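Local coordinates for phage-like element PBSX protein XkdM (Bacillus subtilis, PDB 2GUJ), which probably forms part of the tail tube of the defective phage-like element PBSX, although its function has not been established directly, at residues A31-N36 and F132-F137. Residues are numbered along the deposited sequence; the frame is centred on the assembly and turned at random.
Sequences ANVEKN and FTFEDF
Three phenylalanines from residues 132-137 close over the end of the strand that carries Ala31 and Val33, and the contact is almost wholly apolar. Phe134 does most of the work. Its CG takes the crowded position between the backbone N and the carbonyl carbon (chi1 61°), and the ring reaches across with its far end at the other backbone. There Phe134 CE1 lies 3.4 Å from Ala31 CB, and Phe134 CZ is 3.9 Å from the same methyl. Ala31 directs its CB toward the 132-137 segment and meets the Phe134 ring obliquely; a side chain as small as a methyl lets the aromatic come this close. Phe132 adds a looser touch from the same segment, its CZ 4.4 Å from Ala31 CB.

The backbone beyond Ala31 meets the rim of the Phe134 ring: Asn32 N and Val33 N both lie near the ring plane, the latter 4.0 Å from CZ. The CB of Asn32 points away from the 132-137 segment, which suits a polar, partly exposed residue.

Val33 touches two rings, Phe137 closely and Phe134 loosely. Val33 CG1, anti to the carbonyl carbon, meets Phe137 obliquely, 3.6 Å from Phe137 CD2, and stands 4.4 Å from Phe134 CE2. A compact apolar side chain suits this buried place, because CG1 alone reaches both rings.

The two segments are therefore joined by side chains, their nearest CA atoms being 8.0 Å apart, at Val33 and Phe137. Ala31 pairs through its backbone with Ile9 of strand 9-11, while Phe134, in the loop between strands 129-132 and 136-138, bonds through its backbone to Gly57. Leu106 of strand 103-109 packs on Phe134 and Phe137, while Ile9 and, from helix 44-47, Arg46 and Met47 also touch Phe137, so the aromatic cluster links strand 21-33 to strand 136-138 and this short helix.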
loop_
_atom_site.group_PDB
_atom_site.type_symbol
_atom_site.label_atom_id
_atom_site.label_comp_id
_atom_site.label_asym_id
_atom_site.label_seq_id
_atom_site.Cartn_x
_atom_site.Cartn_y
_atom_site.Cartn_z
ATOM N N ALA B 31 -5.668 -7.121 2.962
ATOM C CA ALA B 31 -4.318 -7.401 3.426
ATOM C C ALA B 31 -3.466 -8.054 2.363
ATOM O O ALA B 31 -3.878 -8.161 1.219
ATOM C CB ALA B 31 -4.367 -8.277 4.669
ATOM N N ASN B 32 -2.293 -8.527 2.770
ATOM C CA ASN B 32 -1.337 -9.153 1.857
ATOM C C ASN B 32 -0.365 -10.137 2.509
ATOM O O ASN B 32 0.726 -9.726 2.915
ATOM C CB ASN B 32 -0.497 -8.066 1.188
ATOM C CG ASN B 32 -1.154 -7.489 -0.036
ATOM O OD1 ASN B 32 -1.328 -8.182 -1.038
ATOM N ND2 ASN B 32 -1.514 -6.209 0.025
ATOM N N VAL B 33 -0.703 -11.420 2.609
ATOM C CA VAL B 33 0.268 -12.337 3.211
ATOM C C VAL B 33 1.616 -12.181 2.512
ATOM O O VAL B 33 1.701 -12.274 1.293
ATOM C CB VAL B 33 -0.165 -13.801 3.100
ATOM C CG1 VAL B 33 -1.099 -14.152 4.243
ATOM C CG2 VAL B 33 -0.852 -14.041 1.771
ATOM N N GLU B 34 2.667 -11.922 3.283
ATOM C CA GLU B 34 3.990 -11.753 2.704
ATOM C C GLU B 34 4.611 -13.079 2.326
ATOM O O GLU B 34 4.691 -13.991 3.151
ATOM C CB GLU B 34 4.926 -11.056 3.672
ATOM C CG GLU B 34 6.353 -10.992 3.153
ATOM C CD GLU B 34 7.356 -10.819 4.268
ATOM O OE1 GLU B 34 7.554 -11.793 5.035
ATOM O OE2 GLU B 34 7.937 -9.714 4.380
ATOM N N LYS B 35 5.062 -13.165 1.076
ATOM C CA LYS B 35 5.706 -14.357 0.526
ATOM C C LYS B 35 7.205 -14.145 0.608
ATOM O O LYS B 35 7.824 -13.678 -0.353
ATOM C CB LYS B 35 5.318 -14.542 -0.945
ATOM C CG LYS B 35 6.207 -15.535 -1.708
ATOM C CD LYS B 35 6.106 -15.350 -3.226
ATOM C CE LYS B 35 7.015 -16.325 -3.989
ATOM N NZ LYS B 35 6.977 -16.100 -5.468
ATOM N N ASN B 36 7.798 -14.504 1.740
ATOM C CA ASN B 36 9.226 -14.291 1.910
ATOM C C ASN B 36 10.076 -15.529 2.098
ATOM O O ASN B 36 9.710 -16.457 2.822
ATOM C CB ASN B 36 9.477 -13.335 3.081
ATOM C CG ASN B 36 10.460 -12.225 2.735
ATOM O OD1 ASN B 36 10.279 -11.505 1.753
ATOM N ND2 ASN B 36 11.502 -12.077 3.549
ATOM N N PHE B 132 -1.654 -1.044 8.247
ATOM C CA PHE B 132 -1.597 -1.818 9.476
ATOM C C PHE B 132 -0.824 -3.073 9.187
ATOM O O PHE B 132 -0.615 -3.398 8.026
ATOM C CB PHE B 132 -3.011 -2.137 9.972
ATOM C CG PHE B 132 -3.729 -3.168 9.155
ATOM C CD1 PHE B 132 -3.336 -4.503 9.194
ATOM C CD2 PHE B 132 -4.808 -2.810 8.349
ATOM C CE1 PHE B 132 -3.998 -5.468 8.443
ATOM C CE2 PHE B 132 -5.480 -3.775 7.590
ATOM C CZ PHE B 132 -5.073 -5.109 7.640
ATOM N N THR B 133 -0.384 -3.787 10.208
ATOM C CA THR B 133 0.373 -4.988 9.911
ATOM C C THR B 133 0.047 -6.143 10.824
ATOM O O THR B 133 0.511 -6.212 11.967
ATOM C CB THR B 133 1.894 -4.752 9.972
ATOM O OG1 THR B 133 2.299 -4.592 11.339
ATOM C CG2 THR B 133 2.272 -3.511 9.182
ATOM N N PHE B 134 -0.746 -7.068 10.300
ATOM C CA PHE B 134 -1.141 -8.243 11.057
ATOM C C PHE B 134 0.039 -9.191 11.133
ATOM O O PHE B 134 0.965 -9.070 10.347
ATOM C CB PHE B 134 -2.315 -8.935 10.375
ATOM C CG PHE B 134 -2.015 -9.409 8.989
ATOM C CD1 PHE B 134 -1.910 -8.509 7.931
ATOM C CD2 PHE B 134 -1.845 -10.761 8.741
ATOM C CE1 PHE B 134 -1.644 -8.953 6.650
ATOM C CE2 PHE B 134 -1.579 -11.220 7.475
ATOM C CZ PHE B 134 -1.478 -10.313 6.419
ATOM N N GLU B 135 0.016 -10.122 12.079
ATOM C CA GLU B 135 1.111 -11.074 12.228
ATOM C C GLU B 135 0.650 -12.476 11.887
ATOM O O GLU B 135 1.427 -13.424 11.954
ATOM C CB GLU B 135 1.651 -11.053 13.661
ATOM C CG GLU B 135 3.022 -10.440 13.804
ATOM C CD GLU B 135 3.105 -9.060 13.176
ATOM O OE1 GLU B 135 3.333 -8.992 11.943
ATOM O OE2 GLU B 135 2.939 -8.050 13.911
ATOM N N ASP B 136 -0.622 -12.607 11.540
ATOM C CA ASP B 136 -1.174 -13.900 11.170
ATOM C C ASP B 136 -2.623 -13.703 10.745
ATOM O O ASP B 136 -3.310 -12.819 11.257
ATOM C CB ASP B 136 -1.098 -14.869 12.344
ATOM C CG ASP B 136 -1.509 -16.255 11.956
ATOM O OD1 ASP B 136 -2.472 -16.368 11.180
ATOM O OD2 ASP B 136 -0.892 -17.234 12.416
ATOM N N PHE B 137 -3.075 -14.522 9.804
ATOM C CA PHE B 137 -4.427 -14.435 9.284
ATOM C C PHE B 137 -5.111 -15.781 9.431
ATOM O O PHE B 137 -4.446 -16.777 9.688
ATOM C CB PHE B 137 -4.365 -14.012 7.825
ATOM C CG PHE B 137 -4.543 -15.130 6.854
ATOM C CD1 PHE B 137 -5.806 -15.433 6.369
ATOM C CD2 PHE B 137 -3.454 -15.859 6.397
ATOM C CE1 PHE B 137 -5.991 -16.438 5.432
ATOM C CE2 PHE B 137 -3.628 -16.868 5.462
ATOM C CZ PHE B 137 -4.904 -17.156 4.979
#